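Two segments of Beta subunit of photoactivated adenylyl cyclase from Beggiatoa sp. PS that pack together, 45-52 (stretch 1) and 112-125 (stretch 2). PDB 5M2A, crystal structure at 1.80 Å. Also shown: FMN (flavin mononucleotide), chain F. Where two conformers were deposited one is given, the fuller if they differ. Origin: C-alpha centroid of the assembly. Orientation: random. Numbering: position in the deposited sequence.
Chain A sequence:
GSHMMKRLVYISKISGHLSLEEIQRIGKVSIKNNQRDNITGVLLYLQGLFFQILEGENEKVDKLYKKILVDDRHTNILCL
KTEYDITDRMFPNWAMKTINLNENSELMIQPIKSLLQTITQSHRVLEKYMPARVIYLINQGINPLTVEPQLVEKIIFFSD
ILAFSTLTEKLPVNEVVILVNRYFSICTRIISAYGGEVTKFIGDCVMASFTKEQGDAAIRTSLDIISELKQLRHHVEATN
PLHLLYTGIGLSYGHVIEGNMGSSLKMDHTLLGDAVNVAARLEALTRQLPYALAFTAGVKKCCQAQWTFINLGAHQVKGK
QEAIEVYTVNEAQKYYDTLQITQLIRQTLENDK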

# COMPACT_ATOMS: atom_id res chain seq x y z
N TYR A 45 6.08 -27.33 -8.77
CA TYR A 45 6.82 -26.71 -7.68
C TYR A 45 8.18 -26.24 -8.17
O TYR A 45 8.80 -26.84 -9.06
N LEU A 46 8.63 -25.14 -7.57
CA LEU A 46 9.83 -24.44 -8.03
C LEU A 46 10.34 -23.60 -6.87
O LEU A 46 9.64 -22.68 -6.44
N GLN A 47 11.53 -23.92 -6.37
CA GLN A 47 12.22 -23.11 -5.37
C GLN A 47 11.30 -22.78 -4.19
O GLN A 47 11.01 -21.62 -3.88
N GLY A 48 10.83 -23.84 -3.54
CA GLY A 48 10.04 -23.68 -2.34
C GLY A 48 8.65 -23.13 -2.54
O GLY A 48 8.02 -22.70 -1.57
N LEU A 49 8.15 -23.11 -3.77
CA LEU A 49 6.80 -22.64 -4.06
C LEU A 49 6.01 -23.73 -4.77
O LEU A 49 6.56 -24.46 -5.59
N PHE A 50 4.73 -23.83 -4.42
CA PHE A 50 3.78 -24.69 -5.12
C PHE A 50 2.91 -23.82 -6.03
O PHE A 50 2.55 -22.70 -5.67
N PHE A 51 2.59 -24.35 -7.21
CA PHE A 51 1.60 -23.77 -8.10
C PHE A 51 0.61 -24.88 -8.40
O PHE A 51 1.02 -25.97 -8.79
N GLN A 52 -0.69 -24.62 -8.24
CA GLN A 52 -1.63 -25.67 -8.59
C GLN A 52 -2.83 -25.10 -9.34
O GLN A 52 -3.34 -24.04 -8.99
N ILE A 112 11.57 -19.51 -19.62
CA ILE A 112 10.25 -19.46 -19.00
C ILE A 112 10.33 -19.84 -17.52
O ILE A 112 9.65 -19.24 -16.67
N LYS A 113 11.15 -20.84 -17.20
CA LYS A 113 11.34 -21.22 -15.80
C LYS A 113 11.92 -20.07 -14.98
O LYS A 113 11.50 -19.82 -13.85
N SER A 114 12.90 -19.36 -15.55
CA SER A 114 13.50 -18.24 -14.83
C SER A 114 12.49 -17.12 -14.61
O SER A 114 12.37 -16.58 -13.50
N LEU A 115 11.75 -16.75 -15.66
CA LEU A 115 10.75 -15.69 -15.53
C LEU A 115 9.70 -16.06 -14.49
O LEU A 115 9.33 -15.22 -13.65
N LEU A 116 9.23 -17.31 -14.50
CA LEU A 116 8.22 -17.72 -13.53
C LEU A 116 8.72 -17.58 -12.10
O LEU A 116 7.99 -17.13 -11.21
N GLN A 117 9.98 -17.96 -11.85
CA GLN A 117 10.50 -17.84 -10.49
C GLN A 117 10.67 -16.38 -10.09
O GLN A 117 10.32 -15.98 -8.97
N THR A 118 11.21 -15.57 -11.00
CA THR A 118 11.41 -14.15 -10.71
C THR A 118 10.10 -13.43 -10.46
O THR A 118 9.96 -12.69 -9.48
N ILE A 119 9.11 -13.65 -11.33
CA ILE A 119 7.85 -12.91 -11.20
C ILE A 119 7.06 -13.38 -9.98
O ILE A 119 6.42 -12.58 -9.30
N THR A 120 7.10 -14.68 -9.69
CA THR A 120 6.37 -15.18 -8.53
C THR A 120 6.98 -14.69 -7.24
O THR A 120 6.26 -14.27 -6.32
N GLN A 121 8.31 -14.71 -7.14
CA GLN A 121 8.96 -14.21 -5.94
C GLN A 121 8.70 -12.72 -5.76
O GLN A 121 8.48 -12.25 -4.63
N SER A 122 8.71 -11.96 -6.85
CA SER A 122 8.34 -10.55 -6.78
C SER A 122 6.88 -10.39 -6.36
O SER A 122 6.56 -9.52 -5.55
N HIS A 123 5.99 -11.22 -6.91
CA HIS A 123 4.58 -11.18 -6.54
C HIS A 123 4.40 -11.34 -5.04
O HIS A 123 3.63 -10.59 -4.41
N ARG A 124 5.14 -12.27 -4.43
CA ARG A 124 4.98 -12.53 -3.01
C ARG A 124 5.46 -11.35 -2.17
O ARG A 124 4.97 -11.15 -1.06
N VAL A 125 6.42 -10.58 -2.68
CA VAL A 125 6.83 -9.36 -1.99
C VAL A 125 5.72 -8.33 -2.05
O VAL A 125 5.29 -7.78 -1.02

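A β-hairpin, tightened by a type I' turn from Leu 46 to Leu 49, lies across the helix of residues 112-125, the strand 49-52 and the helix axis making an angle of 101°. No hydrogen bond joins the two stretches; the interface, 457 Å² summed over both sides, rests on side-chain packing.

The apolar contacts centre on Leu 46, Leu 49 and Phe 51, whose CA-to-CB bonds all point toward the helix. Leu 46 (chi1 t, chi2 p) places CD2 3.7 Å from CB of Gln 117 and 4.3 Å from CD2 of Leu 116, while its CD1 lies 3.9 Å from CE of Lys 113, whose fully extended chain (all four chi angles t) runs alongside. Leu 49 (m, t) sets CD1 3.5 Å from CG2 of Thr 120 and CD2 4.3 Å from CD of Arg 124, so that it meets two residues one helical turn apart. The ring of Phe 51 (chi1 m) approaches Leu 116 (t, p) obliquely, with CE2 3.9 Å from CD1.

Polar side chains contribute mainly through van der Waals contact. Thr 120 (m) donates from OG1 to the backbone O of Leu 116 at 2.6 Å; the same OG1 sits at the edge of the Phe 51 ring, 3.4 Å from CE2. Gln 47 (m, m) closes the hairpin end of the contact, its CB and CG facing the side chains of Gln 121 and Gln 117, which leave the helix sideways but bring their ends nearer.

Alternate strand residues serve the flavin instead. Gln 52 (t, t) donates from NE2 to N5 of FMN at 3.0 Å and, more weakly, from NE2 to O4 of FMN, also at 3.0 Å. Phe 50 (m) receives the flavin methyl over one ring face, its CD2 3.5 Å from C7M of FMN.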

# COMPACT_ATOMS: atom_id res chain seq x y z
CB TYR A 45 6.95 -27.63 -6.45
CG TYR A 45 7.55 -28.99 -6.65
CD1 TYR A 45 6.82 -30.01 -7.24
CD2 TYR A 45 8.83 -29.27 -6.20
CE1 TYR A 45 7.35 -31.27 -7.40
CE2 TYR A 45 9.38 -30.53 -6.36
CZ TYR A 45 8.63 -31.52 -6.96
OH TYR A 45 9.18 -32.78 -7.12
CB LEU A 46 9.53 -23.56 -9.25
CG LEU A 46 10.71 -22.85 -9.90
CD1 LEU A 46 11.73 -23.86 -10.43
CD2 LEU A 46 10.24 -21.93 -11.00
CB GLN A 47 12.76 -21.82 -6.00
CG GLN A 47 13.61 -22.06 -7.24
CD GLN A 47 14.91 -22.75 -6.92
OE1 GLN A 47 15.68 -22.28 -6.09
NE2 GLN A 47 15.15 -23.88 -7.57
CB LEU A 49 6.84 -21.36 -4.91
CG LEU A 49 7.46 -20.15 -4.20
CD1 LEU A 49 7.45 -18.93 -5.09
CD2 LEU A 49 6.74 -19.87 -2.89
CB PHE A 50 2.88 -25.44 -4.15
CG PHE A 50 3.49 -26.67 -3.54
CD1 PHE A 50 4.18 -27.59 -4.32
CD2 PHE A 50 3.35 -26.94 -2.18
CE1 PHE A 50 4.73 -28.73 -3.76
CE2 PHE A 50 3.89 -28.08 -1.62
CZ PHE A 50 4.58 -28.97 -2.41
CB PHE A 51 2.22 -23.28 -9.43
CG PHE A 51 3.43 -22.40 -9.27
CD1 PHE A 51 4.62 -22.91 -8.79
CD2 PHE A 51 3.38 -21.07 -9.64
CE1 PHE A 51 5.74 -22.09 -8.65
CE2 PHE A 51 4.50 -20.26 -9.50
CZ PHE A 51 5.68 -20.78 -9.01
CB GLN A 52 -2.10 -26.48 -7.37
CG GLN A 52 -2.78 -27.81 -7.78
CD GLN A 52 -3.08 -28.72 -6.60
OE1 GLN A 52 -3.22 -28.26 -5.46
NE2 GLN A 52 -3.16 -30.02 -6.86
CB ILE A 112 9.27 -20.37 -19.77
CG1 ILE A 112 9.27 -20.05 -21.27
CG2 ILE A 112 7.86 -20.21 -19.22
CD1 ILE A 112 10.18 -20.94 -22.10
CB LYS A 113 12.24 -22.45 -15.74
CG LYS A 113 12.69 -22.88 -14.36
CD LYS A 113 13.52 -24.16 -14.49
CE LYS A 113 14.38 -24.43 -13.27
NZ LYS A 113 15.24 -25.63 -13.47
CB SER A 114 14.71 -17.72 -15.59
OG SER A 114 15.41 -16.73 -14.84
CB LEU A 115 10.10 -15.43 -16.89
CG LEU A 115 11.05 -14.85 -17.93
CD1 LEU A 115 10.44 -14.93 -19.32
CD2 LEU A 115 11.39 -13.41 -17.58
CB LEU A 116 7.78 -19.16 -13.81
CG LEU A 116 6.71 -19.77 -12.90
CD1 LEU A 116 5.37 -19.07 -13.07
CD2 LEU A 116 6.57 -21.28 -13.15
CB GLN A 117 11.82 -18.59 -10.36
CG GLN A 117 12.44 -18.53 -8.98
CD GLN A 117 13.84 -19.09 -8.94
OE1 GLN A 117 14.33 -19.64 -9.93
NE2 GLN A 117 14.50 -18.96 -7.80
CB THR A 118 12.18 -13.49 -11.85
OG1 THR A 118 13.50 -14.04 -11.92
CG2 THR A 118 12.27 -11.98 -11.65
CB ILE A 119 7.02 -13.03 -12.50
CG1 ILE A 119 5.82 -12.08 -12.47
CG2 ILE A 119 6.54 -14.45 -12.72
CD1 ILE A 119 6.20 -10.63 -12.64
CB THR A 120 6.31 -16.71 -8.56
OG1 THR A 120 5.77 -17.15 -9.81
CG2 THR A 120 5.42 -17.22 -7.44
CB GLN A 121 10.46 -14.51 -6.02
CG GLN A 121 10.76 -15.98 -5.78
CD GLN A 121 12.21 -16.35 -6.01
OE1 GLN A 121 12.98 -15.58 -6.59
NE2 GLN A 121 12.59 -17.53 -5.56
CB SER A 122 8.59 -9.89 -8.14
OG SER A 122 8.31 -8.50 -8.09
CB HIS A 123 3.84 -12.29 -7.30
CG HIS A 123 2.34 -12.22 -7.21
ND1 HIS A 123 1.63 -12.63 -6.11
CD2 HIS A 123 1.42 -11.83 -8.12
CE1 HIS A 123 0.34 -12.48 -6.33
NE2 HIS A 123 0.18 -11.99 -7.55
CB ARG A 124 5.71 -13.81 -2.61
CG ARG A 124 5.37 -15.00 -3.49
CD ARG A 124 4.67 -16.08 -2.70
NE ARG A 124 3.29 -15.72 -2.38
CZ ARG A 124 2.49 -16.49 -1.65
NH1 ARG A 124 1.25 -16.09 -1.40
NH2 ARG A 124 2.92 -17.65 -1.18
CB VAL A 125 8.13 -8.81 -2.60
CG1 VAL A 125 8.42 -7.44 -2.00
CG2 VAL A 125 9.28 -9.75 -2.31
N1 FMN F . -5.48 -33.82 -2.41
C2 FMN F . -6.34 -34.18 -3.43
O2 FMN F . -7.20 -35.03 -3.23
N3 FMN F . -6.26 -33.57 -4.67
C4 FMN F . -5.30 -32.60 -4.89
O4 FMN F . -5.21 -32.06 -5.99
C4A FMN F . -4.43 -32.24 -3.87
N5 FMN F . -3.48 -31.28 -4.12
C5A FMN F . -2.62 -30.91 -3.12
C6 FMN F . -1.67 -29.94 -3.38
C7 FMN F . -0.78 -29.55 -2.38
C7M FMN F . 0.24 -28.50 -2.69
C8 FMN F . -0.85 -30.15 -1.12
C8M FMN F . 0.09 -29.74 -0.04
C9 FMN F . -1.81 -31.12 -0.87
C9A FMN F . -2.70 -31.51 -1.86
N10 FMN F . -3.65 -32.47 -1.61
C10 FMN F . -4.52 -32.85 -2.62
C1' FMN F . -3.70 -33.12 -0.26
C2' FMN F . -4.96 -32.80 0.55
O2' FMN F . -4.74 -31.62 1.29
C3' FMN F . -5.23 -33.96 1.50
O3' FMN F . -4.04 -34.29 2.17
C4' FMN F . -5.73 -35.17 0.72
O4' FMN F . -6.90 -34.83 0.02
C5' FMN F . -6.03 -36.34 1.65
O5' FMN F . -7.02 -35.95 2.57
P FMN F . -7.74 -37.04 3.52
O1P FMN F . -8.79 -37.75 2.70
O2P FMN F . -6.71 -38.03 4.00
O3P FMN F . -8.37 -36.33 4.69